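Local coordinates for alpha-toxin (Clostridium novyi, PDB 2VK9), which is a clostridial toxin whose catalytic fragment, modelled here, belongs to the large clostridial toxin family and is built on a GT-A glycosyltransferase-type fold, at residues A[2-6]-A[30-34]; A[123-127]-A[357-363]; A[135-140]-A[200-206]. The contacts are given in a common frame with arbitrary orientation. Residue numbers count along the deposited sequence, not the author numbering.

Interaction 1 of 3, residues A[2-6]-A[30-34]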
ATOM      1  N   LEU A   2     -21.638 -26.628  -8.510  1.00 51.44           N
ATOM      2  CA  LEU A   2     -20.814 -26.287  -9.700  1.00 51.23           C
ATOM      3  C   LEU A   2     -21.490 -25.156 -10.485  1.00 51.12           C
ATOM      4  O   LEU A   2     -22.412 -24.491  -9.975  1.00 51.04           O
ATOM      5  CB  LEU A   2     -20.637 -27.533 -10.582  1.00 51.17           C
ATOM      6  CG  LEU A   2     -19.259 -27.795 -11.230  1.00 51.70           C
ATOM      7  CD1 LEU A   2     -19.213 -29.180 -11.888  1.00 52.52           C
ATOM      8  CD2 LEU A   2     -18.874 -26.732 -12.248  1.00 51.76           C
ATOM      9  N   ILE A   3     -21.010 -24.938 -11.713  1.00 50.73           N
ATOM     10  CA  ILE A   3     -21.649 -24.069 -12.696  1.00 50.10           C
ATOM     11  C   ILE A   3     -22.831 -24.832 -13.298  1.00 50.12           C
ATOM     12  O   ILE A   3     -22.892 -26.071 -13.213  1.00 50.14           O
ATOM     13  CB  ILE A   3     -20.674 -23.685 -13.839  1.00 49.84           C
ATOM     14  CG1 ILE A   3     -19.413 -23.024 -13.299  1.00 48.79           C
ATOM     15  CG2 ILE A   3     -21.309 -22.682 -14.770  1.00 50.45           C
ATOM     16  CD1 ILE A   3     -18.523 -22.532 -14.414  1.00 47.49           C
ATOM     17  N   THR A   4     -23.758 -24.094 -13.912  1.00 49.90           N
ATOM     18  CA  THR A   4     -24.959 -24.678 -14.506  1.00 49.66           C
ATOM     19  C   THR A   4     -24.669 -25.617 -15.681  1.00 49.44           C
ATOM     20  O   THR A   4     -23.592 -25.573 -16.272  1.00 49.36           O
ATOM     21  CB  THR A   4     -25.952 -23.579 -14.924  1.00 49.74           C
ATOM     22  OG1 THR A   4     -25.331 -22.745 -15.901  1.00 50.17           O
ATOM     23  CG2 THR A   4     -26.416 -22.735 -13.728  1.00 49.46           C
ATOM     24  N   ARG A   5     -25.641 -26.465 -16.001  1.00 49.30           N
ATOM     25  CA  ARG A   5     -25.511 -27.446 -17.074  1.00 49.37           C
ATOM     26  C   ARG A   5     -25.729 -26.787 -18.448  1.00 48.84           C
ATOM     27  O   ARG A   5     -26.395 -25.762 -18.530  1.00 48.89           O
ATOM     28  CB  ARG A   5     -26.476 -28.599 -16.768  1.00 49.64           C
ATOM     29  CG  ARG A   5     -27.306 -29.176 -17.897  1.00 52.12           C
ATOM     30  CD  ARG A   5     -28.655 -29.652 -17.322  1.00 55.82           C
ATOM     31  NE  ARG A   5     -29.306 -30.691 -18.131  1.00 58.48           N
ATOM     32  CZ  ARG A   5     -30.627 -30.868 -18.199  1.00 59.73           C
ATOM     33  NH1 ARG A   5     -31.442 -30.068 -17.516  1.00 60.31           N
ATOM     34  NH2 ARG A   5     -31.139 -31.834 -18.962  1.00 60.03           N
ATOM     35  N   GLU A   6     -25.140 -27.347 -19.508  1.00 48.55           N
ATOM     36  CA  GLU A   6     -25.233 -26.774 -20.868  1.00 48.30           C
ATOM     37  C   GLU A   6     -26.665 -26.659 -21.382  1.00 48.31           C
ATOM     38  O   GLU A   6     -27.019 -25.677 -22.024  1.00 48.18           O
ATOM     39  CB  GLU A   6     -24.399 -27.569 -21.883  1.00 48.27           C
ATOM     40  CG  GLU A   6     -24.340 -26.918 -23.275  1.00 48.22           C
ATOM     41  CD  GLU A   6     -24.080 -27.894 -24.419  1.00 48.87           C
ATOM     42  OE1 GLU A   6     -24.151 -29.121 -24.214  1.00 49.95           O
ATOM     43  OE2 GLU A   6     -23.815 -27.431 -25.548  1.00 49.42           O
ATOM     44  N   LEU A  30     -18.633 -24.500 -21.781  1.00 45.86           N
ATOM     45  CA  LEU A  30     -19.438 -24.908 -20.642  1.00 47.26           C
ATOM     46  C   LEU A  30     -19.635 -26.421 -20.606  1.00 48.64           C
ATOM     47  O   LEU A  30     -19.701 -27.018 -19.533  1.00 48.80           O
ATOM     48  CB  LEU A  30     -20.795 -24.211 -20.642  1.00 47.01           C
ATOM     49  CG  LEU A  30     -21.618 -24.496 -19.383  1.00 46.75           C
ATOM     50  CD1 LEU A  30     -20.941 -23.918 -18.157  1.00 46.31           C
ATOM     51  CD2 LEU A  30     -23.023 -23.973 -19.503  1.00 46.76           C
ATOM     52  N   GLU A  31     -19.734 -27.030 -21.783  1.00 50.34           N
ATOM     53  CA  GLU A  31     -19.901 -28.476 -21.906  1.00 52.18           C
ATOM     54  C   GLU A  31     -18.711 -29.205 -21.286  1.00 53.19           C
ATOM     55  O   GLU A  31     -18.879 -30.095 -20.449  1.00 53.26           O
ATOM     56  CB  GLU A  31     -20.067 -28.854 -23.387  1.00 52.45           C
ATOM     57  CG  GLU A  31     -20.093 -30.346 -23.708  1.00 53.78           C
ATOM     58  CD  GLU A  31     -21.428 -30.991 -23.402  1.00 55.91           C
ATOM     59  OE1 GLU A  31     -21.813 -31.061 -22.206  1.00 56.18           O
ATOM     60  OE2 GLU A  31     -22.090 -31.434 -24.369  1.00 57.09           O
ATOM     61  N   ASN A  32     -17.511 -28.802 -21.694  1.00 54.55           N
ATOM     62  CA  ASN A  32     -16.277 -29.430 -21.243  1.00 55.87           C
ATOM     63  C   ASN A  32     -15.896 -29.102 -19.805  1.00 56.42           C
ATOM     64  O   ASN A  32     -15.389 -29.964 -19.098  1.00 56.47           O
ATOM     65  CB  ASN A  32     -15.126 -29.098 -22.198  1.00 56.12           C
ATOM     66  CG  ASN A  32     -15.327 -29.703 -23.590  1.00 57.44           C
ATOM     67  OD1 ASN A  32     -15.713 -30.875 -23.734  1.00 58.72           O
ATOM     68  ND2 ASN A  32     -15.059 -28.905 -24.623  1.00 57.98           N
ATOM     69  N   PHE A  33     -16.150 -27.869 -19.370  1.00 57.29           N
ATOM     70  CA  PHE A  33     -15.837 -27.477 -18.000  1.00 58.38           C
ATOM     71  C   PHE A  33     -16.529 -28.374 -16.974  1.00 59.83           C
ATOM     72  O   PHE A  33     -15.915 -28.771 -15.984  1.00 60.27           O
ATOM     73  CB  PHE A  33     -16.175 -26.006 -17.735  1.00 57.74           C
ATOM     74  CG  PHE A  33     -15.881 -25.561 -16.325  1.00 56.53           C
ATOM     75  CD1 PHE A  33     -14.620 -25.113 -15.973  1.00 55.80           C
ATOM     76  CD2 PHE A  33     -16.866 -25.596 -15.346  1.00 55.73           C
ATOM     77  CE1 PHE A  33     -14.348 -24.708 -14.669  1.00 55.43           C
ATOM     78  CE2 PHE A  33     -16.593 -25.197 -14.039  1.00 54.55           C
ATOM     79  CZ  PHE A  33     -15.342 -24.752 -13.705  1.00 55.11           C
ATOM     80  N   ASN A  34     -17.798 -28.696 -17.205  1.00 61.48           N
ATOM     81  CA  ASN A  34     -18.547 -29.535 -16.270  1.00 63.14           C
ATOM     82  C   ASN A  34     -17.962 -30.938 -16.142  1.00 64.75           C
ATOM     83  O   ASN A  34     -17.987 -31.534 -15.062  1.00 64.83           O
ATOM     84  CB  ASN A  34     -20.023 -29.606 -16.664  1.00 62.78           C
ATOM     85  CG  ASN A  34     -20.749 -28.288 -16.459  1.00 61.99           C
ATOM     86  OD1 ASN A  34     -20.461 -27.536 -15.526  1.00 60.86           O
ATOM     87  ND2 ASN A  34     -21.708 -28.009 -17.330  1.00 61.37           N
TER
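Apolar packing supplies much of this contact. The N-terminal residues 2-6, extended through Arg5 and turning at Glu6, lie along one side of the end of helix 21-35, and the CA-to-CB bonds of Leu2 and Ile3 point toward it. Leu2 CD2 sits 3.3 Å from Phe33 CE2, close to the plane of the ring and so at its edge, while Ile3 CD1 approaches Phe33 CE2, also at 3.3 Å. Leu30, one turn before Asn34, places CD1 3.6 Å from Ile3 CG2. Leu30 also packs against backbone: its CD1 is 3.6 Å from Thr4 O and its CD2 3.8 Å from Glu6 CA.

One hydrogen bond crosses the contact, from Asn34 ND2 to Thr4 O (3.3 Å, N-H...O angle 158°). The acceptor is a main-chain carbonyl, so the bond ties the helix to the backbone at Thr4, while Thr4 and Arg5 direct their CA-to-CB bonds away from the helix.

Among the charged groups, Glu6 OE1 lies 3.1 Å from Glu31 OE2, two acceptors of like-charged side chains with no hydrogen bond assigned between them.

Around it, Ile3 reaches Phe75 and Leu79 of helix 69-90 and Leu49 of helix 42-62, and Phe33 touches Ile45 and Leu49. The N-terminus thus packs into the helical bundle characteristic of the N-terminal domain in this toxin family.

Interaction 2 of 3, residues A[123-127]-A[357-363]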
ATOM      1  N   PHE A 123       6.058 -13.461  20.151  1.00 27.39           N
ATOM      2  CA  PHE A 123       4.864 -14.283  19.978  1.00 27.00           C
ATOM      3  C   PHE A 123       4.849 -15.178  18.741  1.00 26.80           C
ATOM      4  O   PHE A 123       3.871 -15.906  18.508  1.00 26.85           O
ATOM      5  CB  PHE A 123       3.605 -13.408  20.009  1.00 26.79           C
ATOM      6  CG  PHE A 123       3.294 -12.864  21.362  1.00 26.36           C
ATOM      7  CD1 PHE A 123       3.729 -11.602  21.733  1.00 26.87           C
ATOM      8  CD2 PHE A 123       2.577 -13.619  22.276  1.00 26.06           C
ATOM      9  CE1 PHE A 123       3.459 -11.101  22.996  1.00 26.67           C
ATOM     10  CE2 PHE A 123       2.296 -13.129  23.535  1.00 25.81           C
ATOM     11  CZ  PHE A 123       2.739 -11.869  23.898  1.00 26.75           C
ATOM     12  N   ASN A 124       5.924 -15.126  17.957  1.00 26.24           N
ATOM     13  CA  ASN A 124       5.996 -15.873  16.702  1.00 25.65           C
ATOM     14  C   ASN A 124       7.371 -16.490  16.496  1.00 25.48           C
ATOM     15  O   ASN A 124       8.053 -16.196  15.521  1.00 25.47           O
ATOM     16  CB  ASN A 124       5.631 -14.971  15.521  1.00 25.24           C
ATOM     17  CG  ASN A 124       4.219 -14.442  15.608  1.00 24.96           C
ATOM     18  OD1 ASN A 124       3.257 -15.151  15.327  1.00 24.77           O
ATOM     19  ND2 ASN A 124       4.085 -13.183  15.997  1.00 25.15           N
ATOM     20  N   LYS A 125       7.769 -17.352  17.424  1.00 25.48           N
ATOM     21  CA  LYS A 125       9.095 -17.957  17.394  1.00 25.70           C
ATOM     22  C   LYS A 125       9.226 -19.033  16.325  1.00 25.46           C
ATOM     23  O   LYS A 125      10.327 -19.489  16.034  1.00 25.35           O
ATOM     24  CB  LYS A 125       9.459 -18.535  18.759  1.00 25.92           C
ATOM     25  CG  LYS A 125       9.738 -17.492  19.807  1.00 27.52           C
ATOM     26  CD  LYS A 125       9.964 -18.154  21.145  1.00 31.48           C
ATOM     27  CE  LYS A 125       9.701 -17.183  22.286  1.00 33.75           C
ATOM     28  NZ  LYS A 125       9.573 -17.929  23.574  1.00 35.12           N
ATOM     29  N   ASP A 126       8.096 -19.430  15.749  1.00 25.41           N
ATOM     30  CA  ASP A 126       8.063 -20.377  14.636  1.00 25.11           C
ATOM     31  C   ASP A 126       8.186 -19.696  13.263  1.00 24.63           C
ATOM     32  O   ASP A 126       8.034 -20.347  12.230  1.00 24.99           O
ATOM     33  CB  ASP A 126       6.782 -21.215  14.703  1.00 25.46           C
ATOM     34  CG  ASP A 126       5.507 -20.361  14.713  1.00 26.78           C
ATOM     35  OD1 ASP A 126       5.567 -19.175  15.114  1.00 27.88           O
ATOM     36  OD2 ASP A 126       4.433 -20.885  14.326  1.00 28.01           O
ATOM     37  N   TYR A 127       8.461 -18.392  13.259  1.00 23.73           N
ATOM     38  CA  TYR A 127       8.671 -17.628  12.030  1.00 22.79           C
ATOM     39  C   TYR A 127      10.129 -17.193  11.877  1.00 22.55           C
ATOM     40  O   TYR A 127      10.826 -16.970  12.869  1.00 23.13           O
ATOM     41  CB  TYR A 127       7.761 -16.398  12.022  1.00 22.48           C
ATOM     42  CG  TYR A 127       6.352 -16.684  11.550  1.00 22.14           C
ATOM     43  CD1 TYR A 127       5.444 -17.371  12.362  1.00 21.86           C
ATOM     44  CD2 TYR A 127       5.925 -16.271  10.288  1.00 21.87           C
ATOM     45  CE1 TYR A 127       4.145 -17.643  11.924  1.00 21.85           C
ATOM     46  CE2 TYR A 127       4.628 -16.542   9.840  1.00 21.94           C
ATOM     47  CZ  TYR A 127       3.750 -17.229  10.662  1.00 21.64           C
ATOM     48  OH  TYR A 127       2.481 -17.497  10.223  1.00 21.53           O
ATOM     49  N   ILE A 357      -2.805 -12.383  23.803  1.00 42.34           N
ATOM     50  CA  ILE A 357      -2.145 -12.062  22.542  1.00 41.09           C
ATOM     51  C   ILE A 357      -2.120 -13.310  21.672  1.00 40.44           C
ATOM     52  O   ILE A 357      -1.722 -14.381  22.125  1.00 40.60           O
ATOM     53  CB  ILE A 357      -0.687 -11.557  22.752  1.00 40.97           C
ATOM     54  CG1 ILE A 357      -0.614 -10.414  23.777  1.00 40.12           C
ATOM     55  CG2 ILE A 357      -0.052 -11.148  21.427  1.00 40.95           C
ATOM     56  CD1 ILE A 357      -1.423  -9.181  23.425  1.00 39.61           C
ATOM     57  N   LEU A 358      -2.544 -13.159  20.423  1.00 39.42           N
ATOM     58  CA  LEU A 358      -2.640 -14.279  19.497  1.00 38.64           C
ATOM     59  C   LEU A 358      -1.362 -14.440  18.644  1.00 37.71           C
ATOM     60  O   LEU A 358      -0.797 -13.443  18.177  1.00 37.88           O
ATOM     61  CB  LEU A 358      -3.889 -14.121  18.619  1.00 38.51           C
ATOM     62  CG  LEU A 358      -5.228 -14.623  19.195  1.00 39.10           C
ATOM     63  CD1 LEU A 358      -5.606 -13.974  20.512  1.00 39.21           C
ATOM     64  CD2 LEU A 358      -6.365 -14.435  18.209  1.00 39.11           C
ATOM     65  N   PRO A 359      -0.876 -15.690  18.480  1.00 36.49           N
ATOM     66  CA  PRO A 359       0.220 -15.959  17.551  1.00 35.42           C
ATOM     67  C   PRO A 359      -0.299 -16.043  16.126  1.00 34.40           C
ATOM     68  O   PRO A 359      -1.478 -16.309  15.927  1.00 34.61           O
ATOM     69  CB  PRO A 359       0.721 -17.330  18.002  1.00 35.50           C
ATOM     70  CG  PRO A 359      -0.468 -17.991  18.564  1.00 36.06           C
ATOM     71  CD  PRO A 359      -1.307 -16.910  19.188  1.00 36.47           C
ATOM     72  N   LEU A 360       0.567 -15.826  15.140  1.00 33.14           N
ATOM     73  CA  LEU A 360       0.145 -15.917  13.738  1.00 31.72           C
ATOM     74  C   LEU A 360      -0.290 -17.330  13.361  1.00 31.37           C
ATOM     75  O   LEU A 360      -1.273 -17.508  12.643  1.00 31.30           O
ATOM     76  CB  LEU A 360       1.248 -15.443  12.794  1.00 31.21           C
ATOM     77  CG  LEU A 360       1.449 -13.945  12.631  1.00 29.55           C
ATOM     78  CD1 LEU A 360       2.766 -13.669  11.933  1.00 27.85           C
ATOM     79  CD2 LEU A 360       0.300 -13.362  11.859  1.00 27.69           C
ATOM     80  N   GLY A 361       0.454 -18.316  13.858  1.00 30.92           N
ATOM     81  CA  GLY A 361       0.215 -19.720  13.557  1.00 30.53           C
ATOM     82  C   GLY A 361       0.358 -20.068  12.089  1.00 30.43           C
ATOM     83  O   GLY A 361       1.116 -19.427  11.348  1.00 30.25           O
ATOM     84  N   ASP A 362      -0.378 -21.097  11.679  1.00 30.38           N
ATOM     85  CA  ASP A 362      -0.430 -21.533  10.289  1.00 30.30           C
ATOM     86  C   ASP A 362      -1.568 -20.799   9.636  1.00 29.68           C
ATOM     87  O   ASP A 362      -2.704 -20.887  10.105  1.00 30.21           O
ATOM     88  CB  ASP A 362      -0.705 -23.034  10.218  1.00 30.59           C
ATOM     89  CG  ASP A 362       0.242 -23.844  11.090  1.00 32.69           C
ATOM     90  OD1 ASP A 362       1.451 -23.506  11.118  1.00 33.30           O
ATOM     91  OD2 ASP A 362      -0.220 -24.813  11.748  1.00 35.33           O
ATOM     92  N   ILE A 363      -1.274 -20.069   8.566  1.00 28.80           N
ATOM     93  CA  ILE A 363      -2.301 -19.305   7.860  1.00 27.85           C
ATOM     94  C   ILE A 363      -2.675 -19.998   6.549  1.00 27.82           C
ATOM     95  O   ILE A 363      -1.882 -20.001   5.610  1.00 27.61           O
ATOM     96  CB  ILE A 363      -1.822 -17.861   7.569  1.00 27.85           C
ATOM     97  CG1 ILE A 363      -1.376 -17.172   8.869  1.00 27.30           C
ATOM     98  CG2 ILE A 363      -2.907 -17.063   6.836  1.00 26.91           C
ATOM     99  CD1 ILE A 363      -0.475 -15.962   8.667  1.00 27.12           C
TER
HETATM  100  O   HOH W   1       3.111 -17.979  15.294  1.00 27.78           O
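Phe123 lays one ring face over Ile357: Ile357 CG2 lies 3.5 Å from the ring centroid and only 3° off the normal, a nearly axial CH-pi contact, with Ile357 CB 3.5 Å from Phe123 CE2. A second CH-pi contact sets Leu360 CD1 4.1 Å from the Tyr127 ring centroid, 18° off its normal. Between these two aromatic residues, Asn124 OD1 accepts from Leu360 N (2.8 Å, 166°). The residues Asn124 to Tyr127 form a type I beta turn, closed by Tyr127 N to Asn124 O at 3.2 Å, which links helix 111-123 to strand 128-133 of the central mixed sheet, a helix-to-strand connection of the GT-A-type domain. The facing segment leads from helix 353-356 toward edge strand 371-376, and Leu360 and Ile363 rest on Phe388 and Ile390 of strand 382-391. At the ring edge, Tyr127 OH donates to Gly361 O at 2.6 Å. Gly361 has a positive phi of 62°, which favours glycine. One water donates to Asn124 OD1 (2.8 Å) and Asp126 OD1 (2.7 Å) and accepts from Gly361 N (3.0 Å), bridging turn and loop. Lys98 NZ makes salt bridges with both Asp126 OD2 and Asp362 OD1, so one lysine outside both segments pairs with an acid from each.

Interaction 3 of 3, residues A[135-140]-A[200-206]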
ATOM      1  N   LYS A 135      21.045   0.035   3.707  1.00 22.57           N
ATOM      2  CA  LYS A 135      22.291   0.528   4.280  1.00 23.50           C
ATOM      3  C   LYS A 135      22.848   1.679   3.461  1.00 23.81           C
ATOM      4  O   LYS A 135      23.451   2.609   4.002  1.00 23.69           O
ATOM      5  CB  LYS A 135      23.308  -0.614   4.325  1.00 23.82           C
ATOM      6  CG  LYS A 135      24.604  -0.288   5.007  1.00 25.07           C
ATOM      7  CD  LYS A 135      25.615  -1.388   4.795  1.00 27.77           C
ATOM      8  CE  LYS A 135      26.727  -1.275   5.827  1.00 29.65           C
ATOM      9  NZ  LYS A 135      28.021  -1.839   5.344  1.00 32.06           N
ATOM     10  N   ASN A 136      22.630   1.618   2.155  1.00 24.32           N
ATOM     11  CA  ASN A 136      23.207   2.598   1.252  1.00 24.99           C
ATOM     12  C   ASN A 136      22.430   3.895   1.171  1.00 25.46           C
ATOM     13  O   ASN A 136      22.923   4.882   0.615  1.00 25.74           O
ATOM     14  CB  ASN A 136      23.404   2.001  -0.139  1.00 24.90           C
ATOM     15  CG  ASN A 136      24.632   1.111  -0.225  1.00 25.20           C
ATOM     16  OD1 ASN A 136      24.938   0.590  -1.285  1.00 26.41           O
ATOM     17  ND2 ASN A 136      25.348   0.946   0.885  1.00 24.99           N
ATOM     18  N   SER A 137      21.222   3.903   1.732  1.00 25.88           N
ATOM     19  CA  SER A 137      20.368   5.074   1.650  1.00 26.47           C
ATOM     20  C   SER A 137      19.703   5.307   3.001  1.00 26.71           C
ATOM     21  O   SER A 137      18.558   4.880   3.243  1.00 27.49           O
ATOM     22  CB  SER A 137      19.348   4.909   0.526  1.00 26.47           C
ATOM     23  OG  SER A 137      18.254   4.130   0.956  1.00 27.33           O
ATOM     24  N   LEU A 138      20.450   5.973   3.883  1.00 26.63           N
ATOM     25  CA  LEU A 138      20.056   6.137   5.275  1.00 26.57           C
ATOM     26  C   LEU A 138      19.893   7.617   5.591  1.00 26.99           C
ATOM     27  O   LEU A 138      19.697   8.010   6.753  1.00 27.16           O
ATOM     28  CB  LEU A 138      21.130   5.541   6.187  1.00 26.08           C
ATOM     29  CG  LEU A 138      21.158   4.034   6.384  1.00 24.92           C
ATOM     30  CD1 LEU A 138      22.536   3.597   6.823  1.00 24.28           C
ATOM     31  CD2 LEU A 138      20.151   3.664   7.413  1.00 24.29           C
ATOM     32  N   LEU A 139      19.992   8.430   4.546  1.00 26.93           N
ATOM     33  CA  LEU A 139      19.962   9.863   4.692  1.00 27.02           C
ATOM     34  C   LEU A 139      18.827  10.476   3.887  1.00 27.39           C
ATOM     35  O   LEU A 139      18.742  11.700   3.763  1.00 27.57           O
ATOM     36  CB  LEU A 139      21.289  10.457   4.244  1.00 26.68           C
ATOM     37  CG  LEU A 139      22.527  10.158   5.074  1.00 26.00           C
ATOM     38  CD1 LEU A 139      23.727  10.805   4.387  1.00 23.81           C
ATOM     39  CD2 LEU A 139      22.363  10.653   6.514  1.00 24.10           C
ATOM     40  N   VAL A 140      17.955   9.628   3.355  1.00 27.67           N
ATOM     41  CA  VAL A 140      16.868  10.089   2.502  1.00 28.24           C
ATOM     42  C   VAL A 140      15.915  10.991   3.294  1.00 28.93           C
ATOM     43  O   VAL A 140      15.489  12.038   2.814  1.00 29.12           O
ATOM     44  CB  VAL A 140      16.106   8.920   1.860  1.00 27.88           C
ATOM     45  CG1 VAL A 140      15.105   9.445   0.854  1.00 27.51           C
ATOM     46  CG2 VAL A 140      17.081   7.957   1.185  1.00 27.96           C
ATOM     47  N   SER A 200      26.888   5.373  -3.595  1.00 33.63           N
ATOM     48  CA  SER A 200      25.655   5.016  -2.932  1.00 32.32           C
ATOM     49  C   SER A 200      24.756   6.237  -2.903  1.00 31.82           C
ATOM     50  O   SER A 200      25.235   7.363  -2.945  1.00 31.77           O
ATOM     51  CB  SER A 200      25.933   4.516  -1.508  1.00 32.23           C
ATOM     52  OG  SER A 200      26.442   5.541  -0.673  1.00 31.13           O
ATOM     53  N   VAL A 201      23.451   6.007  -2.833  1.00 31.25           N
ATOM     54  CA  VAL A 201      22.486   7.078  -2.633  1.00 30.83           C
ATOM     55  C   VAL A 201      22.937   8.058  -1.541  1.00 30.84           C
ATOM     56  O   VAL A 201      22.845   9.282  -1.717  1.00 30.84           O
ATOM     57  CB  VAL A 201      21.086   6.510  -2.317  1.00 30.76           C
ATOM     58  CG1 VAL A 201      20.144   7.596  -1.807  1.00 30.53           C
ATOM     59  CG2 VAL A 201      20.506   5.843  -3.552  1.00 30.61           C
ATOM     60  N   ASP A 202      23.435   7.525  -0.425  1.00 30.47           N
ATOM     61  CA  ASP A 202      23.911   8.371   0.663  1.00 30.23           C
ATOM     62  C   ASP A 202      25.086   9.233   0.257  1.00 29.77           C
ATOM     63  O   ASP A 202      25.121  10.413   0.586  1.00 29.80           O
ATOM     64  CB  ASP A 202      24.279   7.547   1.885  1.00 30.45           C
ATOM     65  CG  ASP A 202      23.075   7.197   2.727  1.00 32.04           C
ATOM     66  OD1 ASP A 202      21.987   7.803   2.535  1.00 32.13           O
ATOM     67  OD2 ASP A 202      23.219   6.303   3.593  1.00 34.97           O
ATOM     68  N   ASP A 203      26.043   8.650  -0.462  1.00 29.17           N
ATOM     69  CA  ASP A 203      27.192   9.410  -0.935  1.00 28.55           C
ATOM     70  C   ASP A 203      26.733  10.558  -1.819  1.00 27.64           C
ATOM     71  O   ASP A 203      27.242  11.668  -1.715  1.00 27.78           O
ATOM     72  CB  ASP A 203      28.186   8.512  -1.673  1.00 29.02           C
ATOM     73  CG  ASP A 203      28.869   7.492  -0.750  1.00 30.95           C
ATOM     74  OD1 ASP A 203      29.157   7.819   0.433  1.00 31.78           O
ATOM     75  OD2 ASP A 203      29.119   6.352  -1.225  1.00 32.65           O
ATOM     76  N   ILE A 204      25.747  10.285  -2.667  1.00 26.83           N
ATOM     77  CA  ILE A 204      25.175  11.285  -3.563  1.00 25.90           C
ATOM     78  C   ILE A 204      24.472  12.383  -2.775  1.00 25.62           C
ATOM     79  O   ILE A 204      24.611  13.569  -3.069  1.00 25.64           O
ATOM     80  CB  ILE A 204      24.215  10.636  -4.572  1.00 25.66           C
ATOM     81  CG1 ILE A 204      24.996   9.650  -5.447  1.00 25.21           C
ATOM     82  CG2 ILE A 204      23.520  11.696  -5.411  1.00 24.52           C
ATOM     83  CD1 ILE A 204      24.142   8.762  -6.318  1.00 25.13           C
ATOM     84  N   ILE A 205      23.733  11.983  -1.758  1.00 25.34           N
ATOM     85  CA  ILE A 205      23.090  12.949  -0.898  1.00 25.29           C
ATOM     86  C   ILE A 205      24.138  13.820  -0.210  1.00 25.77           C
ATOM     87  O   ILE A 205      24.044  15.044  -0.281  1.00 26.85           O
ATOM     88  CB  ILE A 205      22.135  12.289   0.106  1.00 25.02           C
ATOM     89  CG1 ILE A 205      20.964  11.635  -0.639  1.00 23.74           C
ATOM     90  CG2 ILE A 205      21.635  13.325   1.107  1.00 24.99           C
ATOM     91  CD1 ILE A 205      20.077  10.793   0.239  1.00 23.83           C
ATOM     92  N   ILE A 206      25.150  13.207   0.410  1.00 25.78           N
ATOM     93  CA  ILE A 206      26.216  13.965   1.089  1.00 25.42           C
ATOM     94  C   ILE A 206      26.839  14.982   0.143  1.00 25.66           C
ATOM     95  O   ILE A 206      27.127  16.102   0.531  1.00 25.52           O
ATOM     96  CB  ILE A 206      27.305  13.040   1.701  1.00 25.21           C
ATOM     97  CG1 ILE A 206      26.726  12.251   2.867  1.00 24.20           C
ATOM     98  CG2 ILE A 206      28.509  13.841   2.205  1.00 24.47           C
ATOM     99  CD1 ILE A 206      27.628  11.190   3.395  1.00 23.12           C
TER
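A helix N-terminus with a capping box is joined here to the connection between strand 128-133 and helix 140-157 in the GT-A-type domain. Ser200 is the N-cap of helix 201-213: its OG accepts from Asp203 N at 3.1 Å, and the reciprocal bond from Ser200 N to Asp203 OD2, at 3.4 Å, is weak. In the helix's first turn, Asp202 N donates to Asn136 O (2.9 Å, 149°), so the loop supplies an acceptor for a first-turn amide. The Asp202 carboxylate returns the link. Leu138 N donates to Asp202 OD1 at 2.7 Å and, more weakly, to OD2 at 2.8 Å; a weak bond from Leu139 N to Asp202 OD1 spans 2.9 Å. Leu139 is itself the N-cap residue of helix 140-157. Apolar side chains pack beside these bonds: Leu139 CD1 lies 3.7 Å from Ile206 CG1 and Val140 CG2 4.2 Å from Ile205 CD1. Ser137 CB adds a carbon-carbon contact with Val201 CG1 at 3.6 Å. Helix 247-259 meets Ser137 and Val201, while Asn227 ND2 in helix 217-234 hydrogen-bonds to Leu138 O. Asp202 is buried, and the loop meets it with main-chain atoms alone, so these hydrogen bonds require a particular backbone path and involve no polar loop side chain.

In the fold
Interaction 1 joins the chain's start to its N-terminal helices, whereas interactions 2 and 3 both belong to the GT-A-type domain and flank strand 128-133: residues 123-127 lead into it and residues 135-140 leave it. Their centres are nevertheless 35 Å apart. The centres of interactions 1 and 3 are 59 Å apart, on opposite sides of the chain's centre. Interaction 3 is buried; the other two are partly exposed. Their chemistry differs too: a buried carboxylate meets backbone amides in interaction 3, aromatic faces and a bridging water join loops in interaction 2, and interaction 1 combines apolar packing with a close pair of carboxylates, Glu6 and Glu31.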